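Local coordinates for CopC (Methylosinus trichosporium OB3b, PDB 5ICU), which binds copper(II) and, as a member of the CopC family of periplasmic copper proteins, probably takes part in copper homeostasis, at residues S2-A7 / V22-G27; V75-L80 / G89-T94. All coordinates share one frame; numbering follows the deposited sequence.

CopC offers a worked example of a small all-beta domain in which two antiparallel pairings close in series along the chain. From the N terminus, where His1 is a copper ligand, the chain runs through strand 4-8 and turns back in strand 21-26, and interaction 1 closes this first loop. Strands 36-40, 46-50 and 60-64 follow before interaction 2 closes a second, shorter loop, the hairpin of strands 71-80 and 86-95, between whose paired segments lie the other copper ligands, Asp83 and His85. The two loops neither nest nor cross. Each contact belongs to a different sheet, and the sheets meet, among other places, where Ala7, Val22 and Leu24 touch the Tyr91 hydroxyl.

Interaction 1 of 2, residues S2-A7 / V22-G27; sequences SFLVDA and VKLRFG
Val5 and Asp6 both face Arg25 across the antiparallel pair, the classic beta bulge in which one strand spends two residues against one. Both amides converge on a single acceptor, Arg25 O. The bond from Val5 N to Arg25 O, 2.8 Å long, is nearly straight, and the one from Asp6 N is slightly longer. Arg25 N returns a bond to Asp6 O, and Gly27 N bonds to Phe3 O on the other side of the bulge.

The side chains fit by bump and hollow. Leu4 starts out away from segment 22-27, yet CG stands anti to the backbone N (chi1 -173°), and from there chi2 turns CD1 over one face of the Phe26 ring, 4.0 Å from Phe26 CE2. The same methyl reaches the Leu24 side chain, so it fills the hollow between ring and leucine. Farther along, Ala7 CB sits 3.7 Å from Leu24 CD2.

Among the residues of the bulge, Val5 CG2 rests over a face of the Arg25 guanidinium, 3.6 Å from Arg25 NH1. At the edge of that group Asp6 OD2 makes a long salt bridge to Arg25 NH2, 3.6 Å, with the carboxylate and guanidinium planes turned 84° apart. Ser2 O, buried near Phe26 CD2, finds no polar partner, whereas Ser2 OG bonds to Gly29 O.

Strand 21-26 is the middle strand of its sheet, with strand 60-64 bonded along its other side, while Leu4 and Leu24 reach Phe77 and Phe26 reaches Val79 on strand 71-80 of the second sheet.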
loop_
_atom_site.group_PDB
_atom_site.type_symbol
_atom_site.label_atom_id
_atom_site.label_comp_id
_atom_site.label_asym_id
_atom_site.label_seq_id
_atom_site.Cartn_x
_atom_site.Cartn_y
_atom_site.Cartn_z
ATOM N N SER A 2 8.977 -6.527 -11.381
ATOM C CA SER A 2 8.953 -6.776 -9.941
ATOM C C SER A 2 7.525 -6.808 -9.506
ATOM O O SER A 2 6.926 -5.798 -9.215
ATOM C CB SER A 2 9.738 -5.697 -9.233
ATOM O OG SER A 2 11.094 -5.845 -9.588
ATOM N N PHE A 3 6.921 -7.983 -9.564
ATOM C CA PHE A 3 5.512 -8.152 -9.212
ATOM C C PHE A 3 5.278 -8.147 -7.719
ATOM O O PHE A 3 6.120 -8.590 -6.957
ATOM C CB PHE A 3 5.002 -9.466 -9.793
ATOM C CG PHE A 3 4.890 -9.470 -11.316
ATOM C CD1 PHE A 3 4.031 -8.576 -11.935
ATOM C CD2 PHE A 3 5.647 -10.307 -12.110
ATOM C CE1 PHE A 3 3.935 -8.537 -13.321
ATOM C CE2 PHE A 3 5.525 -10.272 -13.521
ATOM C CZ PHE A 3 4.639 -9.366 -14.084
ATOM N N LEU A 4 4.097 -7.735 -7.263
ATOM C CA LEU A 4 3.792 -7.810 -5.848
ATOM C C LEU A 4 3.779 -9.270 -5.410
ATOM O O LEU A 4 3.135 -10.129 -6.056
ATOM C CB LEU A 4 2.395 -7.216 -5.587
ATOM C CG LEU A 4 2.029 -7.080 -4.108
ATOM C CD1 LEU A 4 2.806 -5.969 -3.390
ATOM C CD2 LEU A 4 0.522 -6.846 -3.974
ATOM N N VAL A 5 4.455 -9.564 -4.283
ATOM C CA VAL A 5 4.410 -10.915 -3.715
ATOM C C VAL A 5 3.916 -10.981 -2.299
ATOM O O VAL A 5 3.554 -12.062 -1.848
ATOM C CB VAL A 5 5.756 -11.658 -3.847
ATOM C CG1 VAL A 5 6.139 -11.812 -5.316
ATOM C CG2 VAL A 5 6.846 -10.995 -3.021
ATOM N N ASP A 6 3.884 -9.874 -1.591
ATOM C CA ASP A 6 3.303 -9.826 -0.242
ATOM C C ASP A 6 2.898 -8.415 0.086
ATOM O O ASP A 6 3.488 -7.491 -0.399
ATOM C CB ASP A 6 4.307 -10.349 0.804
ATOM C CG ASP A 6 3.627 -10.891 2.069
ATOM O OD1 ASP A 6 2.390 -10.981 2.147
ATOM O OD2 ASP A 6 4.384 -11.228 2.997
ATOM N N ALA A 7 1.920 -8.250 0.959
ATOM C CA ALA A 7 1.482 -6.934 1.376
ATOM C C ALA A 7 0.884 -7.005 2.761
ATOM O O ALA A 7 0.316 -8.028 3.135
ATOM C CB ALA A 7 0.462 -6.405 0.406
ATOM N N VAL A 22 1.316 0.947 5.134
ATOM C CA VAL A 22 1.142 -0.081 4.120
ATOM C C VAL A 22 2.536 -0.541 3.754
ATOM O O VAL A 22 3.397 0.305 3.468
ATOM C CB VAL A 22 0.415 0.463 2.890
ATOM C CG1 VAL A 22 0.450 -0.532 1.724
ATOM C CG2 VAL A 22 -1.003 0.826 3.228
ATOM N N LYS A 23 2.766 -1.841 3.788
ATOM C CA LYS A 23 4.048 -2.453 3.445
ATOM C C LYS A 23 3.865 -3.347 2.260
ATOM O O LYS A 23 3.044 -4.274 2.295
ATOM C CB LYS A 23 4.583 -3.317 4.596
ATOM C CG LYS A 23 4.732 -2.600 5.889
ATOM C CD LYS A 23 5.432 -3.393 6.980
ATOM C CE LYS A 23 4.818 -3.267 8.364
ATOM N NZ LYS A 23 5.862 -3.188 9.433
ATOM N N LEU A 24 4.637 -3.131 1.202
ATOM C CA LEU A 24 4.575 -3.969 0.011
ATOM C C LEU A 24 5.912 -4.608 -0.252
ATOM O O LEU A 24 6.943 -3.950 -0.097
ATOM C CB LEU A 24 4.190 -3.096 -1.183
ATOM C CG LEU A 24 2.904 -2.278 -1.114
ATOM C CD1 LEU A 24 2.667 -1.559 -2.434
ATOM C CD2 LEU A 24 1.699 -3.119 -0.794
ATOM N N ARG A 25 5.916 -5.876 -0.657
ATOM C CA ARG A 25 7.142 -6.582 -1.042
ATOM C C ARG A 25 6.928 -7.154 -2.418
ATOM O O ARG A 25 5.852 -7.703 -2.737
ATOM C CB ARG A 25 7.471 -7.691 -0.034
ATOM C CG ARG A 25 8.704 -8.473 -0.389
ATOM C CD ARG A 25 9.267 -9.267 0.763
ATOM N NE ARG A 25 8.347 -10.287 1.226
ATOM C CZ ARG A 25 8.224 -11.519 0.703
ATOM N NH1 ARG A 25 8.977 -11.916 -0.325
ATOM N NH2 ARG A 25 7.352 -12.381 1.235
ATOM N N PHE A 26 7.956 -7.010 -3.254
ATOM C CA PHE A 26 7.928 -7.354 -4.669
ATOM C C PHE A 26 8.874 -8.510 -4.948
ATOM O O PHE A 26 9.761 -8.813 -4.148
ATOM C CB PHE A 26 8.233 -6.120 -5.519
ATOM C CG PHE A 26 7.266 -4.995 -5.307
ATOM C CD1 PHE A 26 7.445 -4.083 -4.284
ATOM C CD2 PHE A 26 6.137 -4.882 -6.085
ATOM C CE1 PHE A 26 6.522 -3.071 -4.049
ATOM C CE2 PHE A 26 5.216 -3.893 -5.847
ATOM C CZ PHE A 26 5.407 -2.997 -4.815
ATOM N N GLY A 27 8.727 -9.102 -6.126
ATOM C CA GLY A 27 9.569 -10.198 -6.547
ATOM C C GLY A 27 10.935 -9.839 -7.062
ATOM O O GLY A 27 11.753 -10.746 -7.349
#

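Interaction 2 of 2, residues V75-L80 / G89-T94; sequences VKFRVL and GKYEFT
The Phe77 ring lies flat against the backbone of Gly89, whose CA sits over one face, 3.8 Å from the ring centroid, in a CH-pi contact. At the edge of the same ring is Tyr91 CD2. The Tyr91 ring in turn carries Val75 CB over one face, 3.9 Å from its centroid, while Val75 CG2 approaches the edge of the Phe93 ring at 3.6 Å from Phe93 CE1. Phe77 CG, the root of its ring, stands between the backbone N and the carbonyl carbon (chi1 57°). Gly89 has no side chain to obstruct the ring: a CB there would run into Phe77 CZ. An alanine in place of Phe77 would probably leave Gly89 CA without its aromatic cover and open a gap beside Tyr91 and Leu24.

In the backbone, Val75 and Tyr91 exchange two hydrogen bonds, each 2.8 Å between N and O, and Phe77 and Gly89 exchange two more. Between these pairs Lys76 and Lys90 touch through their CB atoms, 3.9 Å apart, on the face away from the rings. The pattern is that of an antiparallel beta hairpin, here two adjacent inner strands of the larger sheet in the cupredoxin-like beta sandwich of CopC.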
loop_
_atom_site.group_PDB
_atom_site.type_symbol
_atom_site.label_atom_id
_atom_site.label_comp_id
_atom_site.label_asym_id
_atom_site.label_seq_id
_atom_site.Cartn_x
_atom_site.Cartn_y
_atom_site.Cartn_z
ATOM N N VAL A 75 -5.677 0.106 -1.962
ATOM C CA VAL A 75 -4.290 0.432 -2.147
ATOM C C VAL A 75 -4.013 0.231 -3.604
ATOM O O VAL A 75 -4.238 -0.870 -4.113
ATOM C CB VAL A 75 -3.393 -0.513 -1.321
ATOM C CG1 VAL A 75 -1.936 -0.241 -1.669
ATOM C CG2 VAL A 75 -3.651 -0.352 0.178
ATOM N N LYS A 76 -3.492 1.263 -4.267
ATOM C CA LYS A 76 -2.985 1.076 -5.628
ATOM C C LYS A 76 -1.529 1.418 -5.654
ATOM O O LYS A 76 -1.051 2.184 -4.838
ATOM C CB LYS A 76 -3.784 1.861 -6.661
ATOM C CG LYS A 76 -3.720 3.366 -6.581
ATOM C CD LYS A 76 -4.531 4.053 -7.683
ATOM C CE LYS A 76 -4.279 5.556 -7.759
ATOM N NZ LYS A 76 -5.095 6.218 -8.827
ATOM N N PHE A 77 -0.815 0.849 -6.604
ATOM C CA PHE A 77 0.633 1.059 -6.697
ATOM C C PHE A 77 1.076 1.050 -8.133
ATOM O O PHE A 77 0.527 0.342 -8.943
ATOM C CB PHE A 77 1.430 0.093 -5.824
ATOM C CG PHE A 77 1.162 -1.346 -6.117
ATOM C CD1 PHE A 77 0.146 -2.011 -5.434
ATOM C CD2 PHE A 77 1.883 -2.079 -7.073
ATOM C CE1 PHE A 77 -0.162 -3.324 -5.694
ATOM C CE2 PHE A 77 1.585 -3.413 -7.322
ATOM C CZ PHE A 77 0.543 -4.013 -6.654
ATOM N N ARG A 78 2.125 1.831 -8.401
ATOM C CA ARG A 78 2.686 1.884 -9.727
ATOM C C ARG A 78 4.181 2.075 -9.535
ATOM O O ARG A 78 4.623 3.163 -9.115
ATOM C CB ARG A 78 2.045 3.034 -10.468
ATOM C CG ARG A 78 2.334 3.005 -12.024
ATOM C CD ARG A 78 1.422 3.937 -12.810
ATOM N NE ARG A 78 1.742 3.918 -14.244
ATOM C CZ ARG A 78 2.727 4.596 -14.829
ATOM N NH1 ARG A 78 3.517 5.382 -14.139
ATOM N NH2 ARG A 78 2.933 4.473 -16.144
ATOM N N VAL A 79 4.945 1.002 -9.735
ATOM C CA VAL A 79 6.340 0.962 -9.346
ATOM C C VAL A 79 7.223 0.837 -10.561
ATOM O O VAL A 79 6.825 0.248 -11.568
ATOM C CB VAL A 79 6.623 -0.190 -8.334
ATOM C CG1 VAL A 79 5.731 -0.033 -7.100
ATOM C CG2 VAL A 79 6.443 -1.570 -8.953
ATOM N N LEU A 80 8.434 1.369 -10.425
ATOM C CA LEU A 80 9.483 1.161 -11.454
ATOM C C LEU A 80 10.396 0.053 -10.978
ATOM O O LEU A 80 11.060 0.191 -9.972
ATOM C CB LEU A 80 10.260 2.460 -11.716
ATOM C CG LEU A 80 11.330 2.315 -12.819
ATOM C CD1 LEU A 80 10.767 1.934 -14.140
ATOM C CD2 LEU A 80 12.129 3.568 -12.894
ATOM N N GLY A 89 -0.601 -2.274 -9.798
ATOM C CA GLY A 89 -1.570 -3.203 -9.214
ATOM C C GLY A 89 -2.372 -2.455 -8.167
ATOM O O GLY A 89 -2.242 -1.255 -7.965
ATOM N N LYS A 90 -3.249 -3.194 -7.505
ATOM C CA LYS A 90 -4.238 -2.629 -6.603
ATOM C C LYS A 90 -4.955 -3.736 -5.836
ATOM O O LYS A 90 -5.120 -4.822 -6.360
ATOM C CB LYS A 90 -5.232 -1.716 -7.316
ATOM C CG LYS A 90 -6.141 -2.374 -8.356
ATOM C CD LYS A 90 -5.415 -2.701 -9.653
ATOM C CE LYS A 90 -6.347 -3.103 -10.754
ATOM N NZ LYS A 90 -5.591 -3.507 -11.963
ATOM N N TYR A 91 -5.359 -3.418 -4.625
ATOM C CA TYR A 91 -6.172 -4.351 -3.836
ATOM C C TYR A 91 -6.954 -3.613 -2.775
ATOM O O TYR A 91 -6.636 -2.479 -2.479
ATOM C CB TYR A 91 -5.295 -5.440 -3.203
ATOM C CG TYR A 91 -4.290 -4.913 -2.168
ATOM C CD1 TYR A 91 -4.650 -4.759 -0.822
ATOM C CD2 TYR A 91 -2.973 -4.579 -2.505
ATOM C CE1 TYR A 91 -3.737 -4.256 0.109
ATOM C CE2 TYR A 91 -2.081 -4.101 -1.589
ATOM C CZ TYR A 91 -2.454 -3.954 -0.268
ATOM O OH TYR A 91 -1.554 -3.498 0.668
ATOM N N GLU A 92 -7.960 -4.272 -2.219
ATOM C CA GLU A 92 -8.830 -3.673 -1.225
ATOM C C GLU A 92 -8.513 -4.225 0.154
ATOM O O GLU A 92 -8.066 -5.360 0.288
ATOM C CB GLU A 92 -10.284 -3.950 -1.598
ATOM C CG GLU A 92 -11.356 -3.341 -0.705
ATOM C CD GLU A 92 -11.895 -4.236 0.396
ATOM O OE1 GLU A 92 -11.747 -5.478 0.362
ATOM O OE2 GLU A 92 -12.496 -3.686 1.330
ATOM N N PHE A 93 -8.755 -3.413 1.181
ATOM C CA PHE A 93 -8.776 -3.916 2.574
ATOM C C PHE A 93 -9.792 -3.104 3.340
ATOM O O PHE A 93 -10.201 -2.061 2.896
ATOM C CB PHE A 93 -7.406 -3.903 3.242
ATOM C CG PHE A 93 -6.923 -2.543 3.621
ATOM C CD1 PHE A 93 -6.259 -1.758 2.727
ATOM C CD2 PHE A 93 -7.141 -2.038 4.913
ATOM C CE1 PHE A 93 -5.803 -0.507 3.079
ATOM C CE2 PHE A 93 -6.696 -0.796 5.268
ATOM C CZ PHE A 93 -6.025 -0.007 4.365
ATOM N N THR A 94 -10.199 -3.629 4.497
ATOM C CA THR A 94 -11.208 -2.976 5.331
ATOM C C THR A 94 -10.691 -2.740 6.727
ATOM O O THR A 94 -10.051 -3.617 7.316
ATOM C CB THR A 94 -12.480 -3.832 5.391
ATOM O OG1 THR A 94 -13.026 -3.998 4.067
ATOM C CG2 THR A 94 -13.527 -3.128 6.250
#